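Local coordinates for cobalamin biosynthesis protein CobN (PDB 7C6O), which probably inserts cobalt into the corrin ring during cobalamin biosynthesis, as the large catalytic subunit of an ATP-dependent cobaltochelatase, at residues A1121-P1126 with E1166-R1171; A620-D625 with G687-I692. All coordinates share one frame; numbering follows the deposited sequence.

Contact 1: A1121-P1126 with E1166-R1171; sequences ARVVNP and EQLTQR
Val1123 and Val1124, at the end of helix 1111-1123, meet Leu1168 and Arg1171 of helix 1162-1174 in a light helix-to-helix packing contact within the all-helical C-terminal part of the chain. The larger share of it is Val1124 against the aliphatic stem of Arg1171, with Val1124 CG1 4.3 Å from Arg1171 CG. The more buried, wholly apolar end is Val1123 with Leu1168: in one of the two conformers modelled for Leu1168, its CD1 comes to 3.9 Å from Val1123 CG1, the two side chains crossing obliquely. Leu1150 and Thr1146 of helix 1136-1157 also pack on Val1123, and Val1147 of the same helix on Leu1168, so the pair packs where helices 1111-1123, 1136-1157 and 1162-1174 meet. No direct hydrogen bond joins the segments; a water bridges them, donating to Val1124 O at 2.8 Å and accepting a weak bond from Arg1171 NH2. Just outside the segment, Tyr1172 OH hydrogen-bonds to Val1123 O, a further tie between the two helices.

Val1124 leaves the helical path, and Asn1125 then serves as N-cap of helix 1126-1132, its OD1 accepting from Arg1127 N. Val1123 CG2 sits 4.0 Å above the guanidinium plane of Arg1122, over the centre. The amide of Asn1125 also reaches back across the turn: ND2 donates to Ala1121 O at 2.8 Å with an N-H...O angle of 161°, approaching from above the carbonyl plane while the acceptor lies close to the plane of the amide.

Contact 2: A620-D625 with G687-I692; sequences AETYGD and GWLCEI
Apolar contact between segment 620-625, a loop leading into helix 624-642, and segment 687-692 of helix 675-694 is made by Thr622 and Leu689, whose side chains cross at about a right angle with Thr622 CG2 3.8 Å from Leu689 CD1. The threonine places CG2 anti to its carbonyl carbon, whereas its OG1 turns to Glu630 of helix 624-642. Leu689 is also packed by Ile626, Glu630 and Leu633 of that helix. At the other end of the contact, Ala620 CB presses on the backbone oxygen Ile692 O at 3.3 Å.

The polar link is a water between two backbone carbonyls, donating to Glu621 O at 2.8 Å and to Ile692 O at 2.9 Å. These oxygens lie 4.2 Å apart, and one water hydrogen directed at each joins two acceptors that could not bond to one another.

Backbone hydrogen bonds pair Glu621 with Lys693 and Ala620 with Val695, carrying the join over the last turn of the helix and just beyond. This is a strand-to-helix connection, leading from strand 617-619 into helix 624-642, packed against the end of helix 675-694.

Overall arrangement
Contact 2 (620-625 with 687-692) is complete before contact 1 (1121-1126 with 1166-1171) begins along the chain, yet their centres lie only 14 Å apart, on the same side of the chain's centre and about 34 and 33 Å from it, respectively. They share no helix or strand, but they touch: Asn1125 ND2 probably hydrogen-bonds to Ala620 O at 3.1 Å, and Pro1126 CD packs on Tyr623 CG at 3.5 Å. Tyr623 OH also bonds to Arg1120 O of helix 1111-1123. The loop before helix 624-642 therefore joins two helical regions distant in sequence, tying the C-terminal helices to the region around helix 675-694.

Contact 1: A1121-P1126 with E1166-R1171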
# COMPACT_ATOMS: atom_id res chain seq x y z
N ALA A 1121 6.94 15.70 23.69
CA ALA A 1121 7.68 16.18 22.52
C ALA A 1121 6.78 16.77 21.44
O ALA A 1121 7.27 17.56 20.62
CB ALA A 1121 8.52 15.04 21.92
N ARG A 1122 5.50 16.43 21.43
CA ARG A 1122 4.64 16.87 20.33
C ARG A 1122 3.30 17.40 20.82
O ARG A 1122 2.94 18.54 20.51
CB ARG A 1122 4.43 15.73 19.33
CG ARG A 1122 4.02 16.17 17.93
CD ARG A 1122 2.51 16.19 17.77
NE ARG A 1122 1.92 14.86 17.88
CZ ARG A 1122 0.62 14.62 17.99
NH1 ARG A 1122 -0.24 15.63 18.02
NH2 ARG A 1122 0.18 13.37 18.09
N VAL A 1123 2.57 16.59 21.60
CA VAL A 1123 1.16 16.87 21.88
C VAL A 1123 0.99 18.24 22.53
O VAL A 1123 0.17 19.06 22.10
CB VAL A 1123 0.55 15.75 22.74
CG1 VAL A 1123 -0.87 16.12 23.16
CG2 VAL A 1123 0.55 14.43 21.98
N VAL A 1124 1.76 18.51 23.59
CA VAL A 1124 1.68 19.79 24.28
C VAL A 1124 2.95 20.61 24.08
O VAL A 1124 3.23 21.53 24.86
CB VAL A 1124 1.36 19.60 25.78
CG1 VAL A 1124 -0.02 19.00 25.95
CG2 VAL A 1124 2.42 18.74 26.45
N ASN A 1125 3.73 20.29 23.06
CA ASN A 1125 4.89 21.09 22.71
C ASN A 1125 4.43 22.41 22.12
O ASN A 1125 3.75 22.41 21.09
CB ASN A 1125 5.76 20.32 21.71
CG ASN A 1125 7.10 20.99 21.46
OD1 ASN A 1125 7.23 22.21 21.54
ND2 ASN A 1125 8.11 20.18 21.15
N PRO A 1126 4.76 23.55 22.73
CA PRO A 1126 4.27 24.83 22.19
C PRO A 1126 4.68 25.09 20.75
O PRO A 1126 3.97 25.79 20.03
CB PRO A 1126 4.87 25.87 23.15
CG PRO A 1126 6.01 25.18 23.82
CD PRO A 1126 5.60 23.74 23.92
N GLU A 1166 -5.35 16.65 32.51
CA GLU A 1166 -5.39 18.03 32.98
C GLU A 1166 -4.65 18.95 32.02
O GLU A 1166 -5.17 20.01 31.65
CB GLU A 1166 -4.79 18.12 34.38
CG GLU A 1166 -5.59 17.42 35.46
CD GLU A 1166 -4.93 17.50 36.83
OE1 GLU A 1166 -3.75 17.90 36.91
OE2 GLU A 1166 -5.60 17.16 37.83
N GLN A 1167 -3.44 18.57 31.61
CA GLN A 1167 -2.67 19.42 30.71
C GLN A 1167 -3.30 19.48 29.33
O GLN A 1167 -3.31 20.54 28.69
CB GLN A 1167 -1.23 18.92 30.63
CG GLN A 1167 -0.47 19.05 31.94
CD GLN A 1167 -0.47 20.48 32.45
OE1 GLN A 1167 -0.17 21.42 31.71
NE2 GLN A 1167 -0.80 20.66 33.73
N LEU A 1168 -3.83 18.35 28.85
CA LEU A 1168 -4.52 18.35 27.56
C LEU A 1168 -5.71 19.30 27.59
O LEU A 1168 -5.91 20.09 26.65
CB LEU A 1168 -4.95 16.93 27.21
CG LEU A 1168 -5.43 16.66 25.79
CD1 LEU A 1168 -4.33 16.98 24.79
CD2 LEU A 1168 -5.88 15.21 25.65
N THR A 1169 -6.52 19.23 28.65
CA THR A 1169 -7.70 20.09 28.75
C THR A 1169 -7.31 21.56 28.78
O THR A 1169 -7.90 22.38 28.08
CB THR A 1169 -8.50 19.71 30.00
OG1 THR A 1169 -8.94 18.35 29.90
CG2 THR A 1169 -9.71 20.62 30.17
N GLN A 1170 -6.30 21.91 29.58
CA GLN A 1170 -5.92 23.31 29.72
C GLN A 1170 -5.29 23.85 28.45
O GLN A 1170 -5.64 24.95 27.99
CB GLN A 1170 -4.97 23.47 30.91
CG GLN A 1170 -4.51 24.90 31.14
CD GLN A 1170 -5.67 25.85 31.37
OE1 GLN A 1170 -6.65 25.51 32.03
NE2 GLN A 1170 -5.56 27.05 30.82
N ARG A 1171 -4.36 23.10 27.85
CA ARG A 1171 -3.63 23.62 26.70
C ARG A 1171 -4.51 23.69 25.45
O ARG A 1171 -4.41 24.64 24.68
CB ARG A 1171 -2.39 22.76 26.42
CG ARG A 1171 -1.37 22.74 27.55
CD ARG A 1171 -0.90 24.14 27.88
NE ARG A 1171 -0.05 24.71 26.84
CZ ARG A 1171 0.21 26.00 26.72
NH1 ARG A 1171 -0.32 26.87 27.57
NH2 ARG A 1171 1.00 26.43 25.74
O HOH W 1 2.25 24.09 25.55

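Contact 2: A620-D625 with G687-I692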
# COMPACT_ATOMS: atom_id res chain seq x y z
N ALA A 620 12.31 18.89 18.06
CA ALA A 620 11.29 19.19 19.06
C ALA A 620 11.75 20.27 20.03
O ALA A 620 10.96 21.13 20.44
CB ALA A 620 10.91 17.92 19.82
N GLU A 621 13.03 20.24 20.41
CA GLU A 621 13.64 21.18 21.36
C GLU A 621 13.01 21.07 22.74
O GLU A 621 12.14 20.22 22.97
CB GLU A 621 13.54 22.62 20.84
CG GLU A 621 14.36 22.90 19.59
CD GLU A 621 15.85 22.62 19.78
OE1 GLU A 621 16.50 22.19 18.80
OE2 GLU A 621 16.36 22.82 20.90
N THR A 622 13.44 21.91 23.68
CA THR A 622 12.94 21.88 25.04
C THR A 622 12.15 23.14 25.35
O THR A 622 12.29 24.17 24.69
CB THR A 622 14.08 21.72 26.06
OG1 THR A 622 15.00 22.81 25.92
CG2 THR A 622 14.81 20.41 25.84
N TYR A 623 11.34 23.05 26.40
CA TYR A 623 10.48 24.14 26.83
C TYR A 623 10.09 23.89 28.28
O TYR A 623 10.17 22.76 28.77
CB TYR A 623 9.22 24.25 25.95
CG TYR A 623 8.36 23.00 26.01
CD1 TYR A 623 8.60 21.93 25.16
CD2 TYR A 623 7.32 22.89 26.92
CE1 TYR A 623 7.83 20.79 25.21
CE2 TYR A 623 6.54 21.75 26.99
CZ TYR A 623 6.80 20.70 26.13
OH TYR A 623 6.02 19.57 26.18
N GLY A 624 9.66 24.96 28.95
CA GLY A 624 9.11 24.83 30.29
C GLY A 624 10.03 24.09 31.24
O GLY A 624 11.24 24.31 31.27
N ASP A 625 9.44 23.18 32.02
CA ASP A 625 10.21 22.49 33.05
C ASP A 625 11.17 21.47 32.47
O ASP A 625 12.12 21.07 33.15
CB ASP A 625 9.26 21.81 34.04
CG ASP A 625 8.67 22.79 35.03
OD1 ASP A 625 9.32 23.83 35.30
OD2 ASP A 625 7.56 22.53 35.55
N GLY A 687 19.61 10.62 28.91
CA GLY A 687 19.22 10.02 27.65
C GLY A 687 17.79 10.33 27.27
O GLY A 687 17.49 10.58 26.10
N TRP A 688 16.89 10.33 28.26
CA TRP A 688 15.48 10.64 27.99
C TRP A 688 15.33 12.07 27.52
O TRP A 688 14.66 12.34 26.50
CB TRP A 688 14.65 10.39 29.25
CG TRP A 688 13.28 11.01 29.19
CD1 TRP A 688 12.21 10.56 28.46
CD2 TRP A 688 12.82 12.17 29.89
NE1 TRP A 688 11.12 11.39 28.66
CE2 TRP A 688 11.47 12.38 29.53
CE3 TRP A 688 13.43 13.07 30.78
CZ2 TRP A 688 10.72 13.44 30.04
CZ3 TRP A 688 12.68 14.12 31.28
CH2 TRP A 688 11.34 14.29 30.91
N LEU A 689 15.93 13.02 28.24
CA LEU A 689 15.87 14.42 27.83
C LEU A 689 16.45 14.61 26.44
O LEU A 689 15.88 15.32 25.61
CB LEU A 689 16.60 15.29 28.86
CG LEU A 689 16.93 16.73 28.46
CD1 LEU A 689 15.66 17.50 28.14
CD2 LEU A 689 17.70 17.41 29.58
N CYS A 690 17.59 13.97 26.17
CA CYS A 690 18.22 14.09 24.86
C CYS A 690 17.29 13.61 23.75
O CYS A 690 17.17 14.26 22.71
CB CYS A 690 19.53 13.31 24.84
SG CYS A 690 20.41 13.34 23.25
N GLU A 691 16.60 12.49 23.98
CA GLU A 691 15.80 11.90 22.91
C GLU A 691 14.52 12.70 22.64
O GLU A 691 14.13 12.87 21.48
CB GLU A 691 15.49 10.44 23.24
CG GLU A 691 16.72 9.55 23.12
CD GLU A 691 16.42 8.07 23.28
OE1 GLU A 691 15.36 7.73 23.83
OE2 GLU A 691 17.26 7.25 22.86
N ILE A 692 13.87 13.21 23.69
CA ILE A 692 12.66 14.00 23.44
C ILE A 692 12.99 15.40 22.93
O ILE A 692 12.14 16.03 22.29
CB ILE A 692 11.77 14.10 24.69
CG1 ILE A 692 12.47 14.87 25.81
CG2 ILE A 692 11.34 12.71 25.16
CD1 ILE A 692 11.56 15.20 26.97
O HOH W 2 10.42 18.06 23.37